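Local coordinates for protein trypsin-like serine protease (Magnetospirillum magneticum, PDB 5HMA) that promotes magnetite formation in magnetosomes through a metal-binding, probably inactive trypsin-like domain and is required for activation of the protease MamE, at residues 87-100 with 150-162. Numbering follows the deposited sequence.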
ATOM      1  N   PHE A  87      -3.774   7.207  -7.609  1.00 41.54           N
ATOM      2  CA  PHE A  87      -3.400   6.310  -8.697  1.00 51.39           C
ATOM      3  C   PHE A  87      -4.593   6.030  -9.608  1.00 49.04           C
ATOM      4  O   PHE A  87      -5.691   5.733  -9.135  1.00 49.25           O
ATOM      5  CB  PHE A  87      -2.844   4.997  -8.130  1.00 42.52           C
ATOM      6  CG  PHE A  87      -1.496   5.153  -7.494  1.00 44.74           C
ATOM      7  CD1 PHE A  87      -0.355   5.298  -8.290  1.00 45.28           C
ATOM      8  CD2 PHE A  87      -1.360   5.171  -6.109  1.00 39.80           C
ATOM      9  CE1 PHE A  87       0.907   5.454  -7.717  1.00 48.68           C
ATOM     10  CE2 PHE A  87      -0.094   5.327  -5.513  1.00 43.97           C
ATOM     11  CZ  PHE A  87       1.041   5.471  -6.324  1.00 44.37           C
ATOM     12  N   ARG A  88      -4.384   6.122 -10.914  1.00 48.71           N
ATOM     13  CA  ARG A  88      -5.435   5.747 -11.860  1.00 56.91           C
ATOM     14  C   ARG A  88      -5.441   4.242 -12.079  1.00 54.85           C
ATOM     15  O   ARG A  88      -4.461   3.680 -12.589  1.00 57.85           O
ATOM     16  CB  ARG A  88      -5.243   6.449 -13.203  1.00 64.09           C
ATOM     17  CG  ARG A  88      -5.151   7.959 -13.150  1.00 80.84           C
ATOM     18  CD  ARG A  88      -5.112   8.508 -14.573  1.00 95.08           C
ATOM     19  NE  ARG A  88      -6.269   8.058 -15.348  1.00107.74           N
ATOM     20  CZ  ARG A  88      -6.239   7.739 -16.640  1.00118.18           C
ATOM     21  NH1 ARG A  88      -5.102   7.814 -17.322  1.00117.59           N
ATOM     22  NH2 ARG A  88      -7.350   7.340 -17.251  1.00121.44           N
ATOM     23  N   MET A  89      -6.539   3.585 -11.715  1.00 50.32           N
ATOM     24  CA  MET A  89      -6.622   2.127 -11.834  1.00 56.19           C
ATOM     25  C   MET A  89      -6.555   1.645 -13.287  1.00 56.20           C
ATOM     26  O   MET A  89      -6.115   0.527 -13.554  1.00 70.28           O
ATOM     27  CB  MET A  89      -7.898   1.608 -11.167  1.00 56.24           C
ATOM     28  CG  MET A  89      -7.906   1.808  -9.655  1.00 58.13           C
ATOM     29  SD  MET A  89      -6.442   1.120  -8.848  1.00 66.46           S
ATOM     30  CE  MET A  89      -6.727  -0.625  -9.142  1.00 67.89           C
ATOM     31  N   ALA A  90      -6.978   2.487 -14.220  1.00 56.99           N
ATOM     32  CA  ALA A  90      -6.848   2.170 -15.636  1.00 63.16           C
ATOM     33  C   ALA A  90      -5.376   2.074 -16.062  1.00 63.90           C
ATOM     34  O   ALA A  90      -5.062   1.414 -17.049  1.00 74.16           O
ATOM     35  CB  ALA A  90      -7.573   3.209 -16.477  1.00 57.22           C
ATOM     36  N   ASP A  91      -4.481   2.720 -15.316  1.00 61.98           N
ATOM     37  CA  ASP A  91      -3.058   2.773 -15.677  1.00 66.28           C
ATOM     38  C   ASP A  91      -2.234   1.672 -15.019  1.00 67.37           C
ATOM     39  O   ASP A  91      -1.013   1.624 -15.179  1.00 62.18           O
ATOM     40  CB  ASP A  91      -2.443   4.126 -15.299  1.00 63.23           C
ATOM     41  CG  ASP A  91      -2.933   5.260 -16.171  1.00 80.67           C
ATOM     42  OD1 ASP A  91      -3.662   4.998 -17.154  1.00 77.52           O
ATOM     43  OD2 ASP A  91      -2.574   6.419 -15.872  1.00 99.04           O
ATOM     44  N   VAL A  92      -2.899   0.806 -14.265  1.00 57.45           N
ATOM     45  CA  VAL A  92      -2.236  -0.309 -13.594  1.00 54.28           C
ATOM     46  C   VAL A  92      -1.453  -1.157 -14.599  1.00 55.90           C
ATOM     47  O   VAL A  92      -1.960  -1.450 -15.691  1.00 56.56           O
ATOM     48  CB  VAL A  92      -3.276  -1.138 -12.833  1.00 56.70           C
ATOM     49  CG1 VAL A  92      -2.859  -2.584 -12.742  1.00 67.47           C
ATOM     50  CG2 VAL A  92      -3.531  -0.514 -11.451  1.00 46.25           C
ATOM     51  N   GLN A  93      -0.211  -1.517 -14.264  1.00 55.62           N
ATOM     52  CA  GLN A  93       0.617  -2.335 -15.180  1.00 58.22           C
ATOM     53  C   GLN A  93       1.214  -3.550 -14.483  1.00 62.39           C
ATOM     54  O   GLN A  93       1.414  -3.544 -13.265  1.00 53.62           O
ATOM     55  CB  GLN A  93       1.773  -1.523 -15.784  1.00 50.70           C
ATOM     56  CG  GLN A  93       1.412  -0.168 -16.357  1.00 62.74           C
ATOM     57  CD  GLN A  93       0.962  -0.242 -17.790  1.00 80.50           C
ATOM     58  OE1 GLN A  93       1.067  -1.293 -18.433  1.00 80.52           O
ATOM     59  NE2 GLN A  93       0.452   0.877 -18.310  1.00 89.90           N
ATOM     60  N   THR A  94       1.525  -4.582 -15.266  1.00 63.87           N
ATOM     61  CA  THR A  94       2.348  -5.689 -14.774  1.00 62.59           C
ATOM     62  C   THR A  94       3.845  -5.340 -14.866  1.00 64.98           C
ATOM     63  O   THR A  94       4.244  -4.445 -15.622  1.00 56.11           O
ATOM     64  CB  THR A  94       2.090  -6.983 -15.554  1.00 60.64           C
ATOM     65  OG1 THR A  94       2.397  -6.773 -16.935  1.00 58.97           O
ATOM     66  CG2 THR A  94       0.636  -7.410 -15.416  1.00 60.64           C
ATOM     67  N   VAL A  95       4.659  -6.024 -14.065  1.00 61.48           N
ATOM     68  CA  VAL A  95       6.114  -5.907 -14.164  1.00 53.09           C
ATOM     69  C   VAL A  95       6.704  -7.297 -14.317  1.00 60.03           C
ATOM     70  O   VAL A  95       6.044  -8.285 -13.989  1.00 60.88           O
ATOM     71  CB  VAL A  95       6.719  -5.197 -12.951  1.00 53.40           C
ATOM     72  CG1 VAL A  95       6.298  -3.726 -12.919  1.00 44.58           C
ATOM     73  CG2 VAL A  95       6.354  -5.938 -11.649  1.00 46.08           C
ATOM     74  N   VAL A  96       7.933  -7.370 -14.831  1.00 59.19           N
ATOM     75  CA  VAL A  96       8.641  -8.637 -15.010  1.00 52.97           C
ATOM     76  C   VAL A  96       9.912  -8.672 -14.146  1.00 54.05           C
ATOM     77  O   VAL A  96      10.419  -7.627 -13.758  1.00 53.11           O
ATOM     78  CB  VAL A  96       8.996  -8.865 -16.492  1.00 58.51           C
ATOM     79  CG1 VAL A  96       7.759  -9.240 -17.289  1.00 53.02           C
ATOM     80  CG2 VAL A  96       9.688  -7.631 -17.064  1.00 51.60           C
ATOM     81  N   PRO A  97      10.435  -9.877 -13.845  1.00 56.13           N
ATOM     82  CA  PRO A  97      11.739  -9.956 -13.173  1.00 58.97           C
ATOM     83  C   PRO A  97      12.829  -9.132 -13.869  1.00 58.72           C
ATOM     84  O   PRO A  97      13.040  -9.273 -15.072  1.00 52.98           O
ATOM     85  CB  PRO A  97      12.078 -11.451 -13.247  1.00 54.13           C
ATOM     86  CG  PRO A  97      10.747 -12.119 -13.299  1.00 61.14           C
ATOM     87  CD  PRO A  97       9.891 -11.215 -14.137  1.00 55.93           C
ATOM     88  N   GLY A  98      13.512  -8.282 -13.115  1.00 50.41           N
ATOM     89  CA  GLY A  98      14.629  -7.528 -13.657  1.00 53.96           C
ATOM     90  C   GLY A  98      14.246  -6.079 -13.862  1.00 60.74           C
ATOM     91  O   GLY A  98      15.098  -5.215 -14.045  1.00 61.39           O
ATOM     92  N   GLN A  99      12.948  -5.816 -13.819  1.00 47.99           N
ATOM     93  CA  GLN A  99      12.446  -4.484 -14.062  1.00 48.89           C
ATOM     94  C   GLN A  99      12.622  -3.636 -12.815  1.00 56.24           C
ATOM     95  O   GLN A  99      12.390  -4.089 -11.696  1.00 47.78           O
ATOM     96  CB  GLN A  99      10.976  -4.540 -14.489  1.00 56.78           C
ATOM     97  CG  GLN A  99      10.288  -3.189 -14.565  1.00 65.34           C
ATOM     98  CD  GLN A  99       9.001  -3.244 -15.362  1.00 65.87           C
ATOM     99  OE1 GLN A  99       8.540  -4.322 -15.748  1.00 59.75           O
ATOM    100  NE2 GLN A  99       8.412  -2.081 -15.611  1.00 58.46           N
ATOM    101  N   GLN A 100      13.054  -2.400 -13.004  1.00 47.76           N
ATOM    102  CA  GLN A 100      13.203  -1.492 -11.877  1.00 46.79           C
ATOM    103  C   GLN A 100      11.848  -1.071 -11.349  1.00 46.84           C
ATOM    104  O   GLN A 100      10.963  -0.693 -12.126  1.00 51.83           O
ATOM    105  CB  GLN A 100      14.007  -0.269 -12.298  1.00 52.04           C
ATOM    106  CG  GLN A 100      14.501   0.578 -11.161  1.00 64.42           C
ATOM    107  CD  GLN A 100      15.316   1.752 -11.661  1.00 80.10           C
ATOM    108  OE1 GLN A 100      15.951   2.456 -10.882  1.00104.98           O
ATOM    109  NE2 GLN A 100      15.295   1.971 -12.970  1.00 72.53           N
ATOM    110  N   GLY A 150       1.946   0.120   1.376  1.00 42.21           N
ATOM    111  CA  GLY A 150       2.195   1.151   0.378  1.00 42.86           C
ATOM    112  C   GLY A 150       2.350   0.621  -1.049  1.00 45.79           C
ATOM    113  O   GLY A 150       2.440  -0.595  -1.279  1.00 47.69           O
ATOM    114  N   PRO A 151       2.381   1.532  -2.028  1.00 42.49           N
ATOM    115  CA  PRO A 151       2.427   1.113  -3.431  1.00 42.90           C
ATOM    116  C   PRO A 151       3.826   0.775  -3.965  1.00 49.18           C
ATOM    117  O   PRO A 151       4.819   1.408  -3.585  1.00 45.04           O
ATOM    118  CB  PRO A 151       1.867   2.339  -4.168  1.00 39.45           C
ATOM    119  CG  PRO A 151       2.343   3.488  -3.335  1.00 42.67           C
ATOM    120  CD  PRO A 151       2.179   2.989  -1.898  1.00 39.44           C
ATOM    121  N   LEU A 152       3.882  -0.235  -4.833  1.00 43.93           N
ATOM    122  CA  LEU A 152       4.998  -0.431  -5.747  1.00 45.33           C
ATOM    123  C   LEU A 152       4.645   0.240  -7.077  1.00 46.17           C
ATOM    124  O   LEU A 152       3.516   0.094  -7.563  1.00 44.60           O
ATOM    125  CB  LEU A 152       5.271  -1.919  -5.961  1.00 39.53           C
ATOM    126  CG  LEU A 152       6.643  -2.222  -6.577  1.00 49.23           C
ATOM    127  CD1 LEU A 152       7.743  -1.919  -5.549  1.00 46.91           C
ATOM    128  CD2 LEU A 152       6.721  -3.666  -7.047  1.00 39.65           C
ATOM    129  N   VAL A 153       5.580   0.982  -7.668  1.00 42.60           N
ATOM    130  CA  VAL A 153       5.302   1.609  -8.960  1.00 41.87           C
ATOM    131  C   VAL A 153       6.425   1.325  -9.912  1.00 50.55           C
ATOM    132  O   VAL A 153       7.543   1.020  -9.489  1.00 49.36           O
ATOM    133  CB  VAL A 153       5.085   3.141  -8.862  1.00 44.08           C
ATOM    134  CG1 VAL A 153       3.974   3.482  -7.852  1.00 42.96           C
ATOM    135  CG2 VAL A 153       6.389   3.850  -8.529  1.00 51.03           C
ATOM    136  N   ASN A 154       6.128   1.436 -11.205  1.00 43.77           N
ATOM    137  CA  ASN A 154       7.172   1.319 -12.204  1.00 45.29           C
ATOM    138  C   ASN A 154       7.778   2.705 -12.402  1.00 51.39           C
ATOM    139  O   ASN A 154       7.420   3.662 -11.695  1.00 45.24           O
ATOM    140  CB  ASN A 154       6.646   0.702 -13.517  1.00 48.11           C
ATOM    141  CG  ASN A 154       5.562   1.541 -14.213  1.00 50.49           C
ATOM    142  OD1 ASN A 154       5.355   2.712 -13.908  1.00 48.98           O
ATOM    143  ND2 ASN A 154       4.880   0.922 -15.187  1.00 48.75           N
ATOM    144  N   ALA A 155       8.685   2.820 -13.357  1.00 47.12           N
ATOM    145  CA  ALA A 155       9.395   4.067 -13.558  1.00 49.30           C
ATOM    146  C   ALA A 155       8.481   5.164 -14.117  1.00 56.27           C
ATOM    147  O   ALA A 155       8.819   6.346 -14.084  1.00 53.70           O
ATOM    148  CB  ALA A 155      10.586   3.833 -14.483  1.00 49.96           C
ATOM    149  N   GLN A 156       7.321   4.782 -14.638  1.00 55.97           N
ATOM    150  CA  GLN A 156       6.388   5.789 -15.144  1.00 56.92           C
ATOM    151  C   GLN A 156       5.415   6.246 -14.050  1.00 55.87           C
ATOM    152  O   GLN A 156       4.593   7.118 -14.278  1.00 55.70           O
ATOM    153  CB  GLN A 156       5.609   5.260 -16.358  1.00 56.13           C
ATOM    154  CG  GLN A 156       6.391   5.268 -17.675  1.00 64.43           C
ATOM    155  CD  GLN A 156       7.478   4.199 -17.723  1.00 87.15           C
ATOM    156  OE1 GLN A 156       7.217   3.013 -17.483  1.00 89.92           O
ATOM    157  NE2 GLN A 156       8.707   4.618 -18.031  1.00 79.01           N
ATOM    158  N   GLY A 157       5.502   5.655 -12.865  1.00 55.56           N
ATOM    159  CA  GLY A 157       4.599   6.032 -11.788  1.00 53.58           C
ATOM    160  C   GLY A 157       3.296   5.255 -11.776  1.00 51.98           C
ATOM    161  O   GLY A 157       2.425   5.523 -10.956  1.00 58.00           O
ATOM    162  N   ASP A 158       3.151   4.295 -12.689  1.00 51.90           N
ATOM    163  CA  ASP A 158       1.969   3.431 -12.689  1.00 48.20           C
ATOM    164  C   ASP A 158       1.965   2.515 -11.470  1.00 51.98           C
ATOM    165  O   ASP A 158       3.007   1.975 -11.075  1.00 54.61           O
ATOM    166  CB  ASP A 158       1.918   2.587 -13.958  1.00 50.98           C
ATOM    167  CG  ASP A 158       1.932   3.432 -15.219  1.00 57.61           C
ATOM    168  OD1 ASP A 158       1.394   4.556 -15.173  1.00 64.39           O
ATOM    169  OD2 ASP A 158       2.482   2.970 -16.246  1.00 67.26           O
ATOM    170  N   LEU A 159       0.796   2.338 -10.870  1.00 46.33           N
ATOM    171  CA  LEU A 159       0.655   1.406  -9.754  1.00 46.13           C
ATOM    172  C   LEU A 159       0.904  -0.014 -10.261  1.00 44.99           C
ATOM    173  O   LEU A 159       0.260  -0.439 -11.217  1.00 43.89           O
ATOM    174  CB  LEU A 159      -0.737   1.516  -9.135  1.00 43.84           C
ATOM    175  CG  LEU A 159      -1.007   0.622  -7.922  1.00 49.74           C
ATOM    176  CD1 LEU A 159      -0.080   0.999  -6.781  1.00 41.47           C
ATOM    177  CD2 LEU A 159      -2.446   0.762  -7.480  1.00 42.14           C
ATOM    178  N   VAL A 160       1.834  -0.753  -9.655  1.00 41.54           N
ATOM    179  CA  VAL A 160       2.001  -2.142 -10.085  1.00 46.22           C
ATOM    180  C   VAL A 160       1.668  -3.102  -8.955  1.00 51.02           C
ATOM    181  O   VAL A 160       1.469  -4.297  -9.188  1.00 50.95           O
ATOM    182  CB  VAL A 160       3.417  -2.417 -10.653  1.00 46.63           C
ATOM    183  CG1 VAL A 160       3.653  -1.555 -11.892  1.00 53.96           C
ATOM    184  CG2 VAL A 160       4.496  -2.178  -9.626  1.00 47.23           C
ATOM    185  N   GLY A 161       1.563  -2.589  -7.736  1.00 55.00           N
ATOM    186  CA  GLY A 161       1.166  -3.448  -6.637  1.00 47.98           C
ATOM    187  C   GLY A 161       1.187  -2.827  -5.257  1.00 44.01           C
ATOM    188  O   GLY A 161       1.480  -1.648  -5.091  1.00 44.31           O
ATOM    189  N   ILE A 162       0.868  -3.649  -4.266  1.00 43.96           N
ATOM    190  CA  ILE A 162       0.821  -3.247  -2.868  1.00 43.15           C
ATOM    191  C   ILE A 162       1.825  -4.090  -2.083  1.00 49.21           C
ATOM    192  O   ILE A 162       1.805  -5.319  -2.149  1.00 46.45           O
ATOM    193  CB  ILE A 162      -0.598  -3.403  -2.290  1.00 43.92           C
ATOM    194  CG1 ILE A 162      -1.589  -2.509  -3.044  1.00 45.14           C
ATOM    195  CG2 ILE A 162      -0.578  -3.102  -0.800  1.00 39.09           C
ATOM    196  CD1 ILE A 162      -1.334  -1.017  -2.857  1.00 43.56           C
TER
HETATM  197  O   HOH W   1      -1.455   3.854 -11.873  1.00 53.00           O
HETATM  198  O   HOH W   2       1.384  -5.613 -11.550  1.00 52.25           O
HETATM  199  O   HOH W   3       5.534  -1.922 -15.971  1.00 52.58           O
HETATM  200  O   HOH W   4       9.972   0.276 -14.546  1.00 53.27           O
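The F87 ring lies under L159, whose CD1 sits 4.3 Å above the ring plane, over its centre. V153 and P151 approach the same ring obliquely: V153 CG1 is 3.6 Å from F87 CE1, and P151 CG touches F87 CE2. G157 O meets the ring edge in plane. With CG anti to the backbone N (chi1 -178°) and chi2 near +60°, L159 brings CD1 over the ring. An alanine in place of F87 would probably leave L159, V153 and P151 without their shared partner and open a gap between them. Q93 N donates to L159 O (3.3 Å, N-H...O angle 160°), and one water bridges R88 O to L159 N. Q93 CG lies 3.3 Å from D158 OD2. The V95 and V160 side chains cross at about a right angle, their CG1 atoms 3.6 Å apart. At the N154-G157 type I turn, N154 OD1 accepts from Q156 N, an Asx turn, and from D158 N on the opposite face of its amide plane, while waters link N154 ND2 and A155 N to Q99 NE2. Loop 87-100 runs along the hairpin of strands 151-153 and 159-167 in the trypsin-like fold, with F87 against A26 of strand 23-29 and M89 and V92 against helix 180-185.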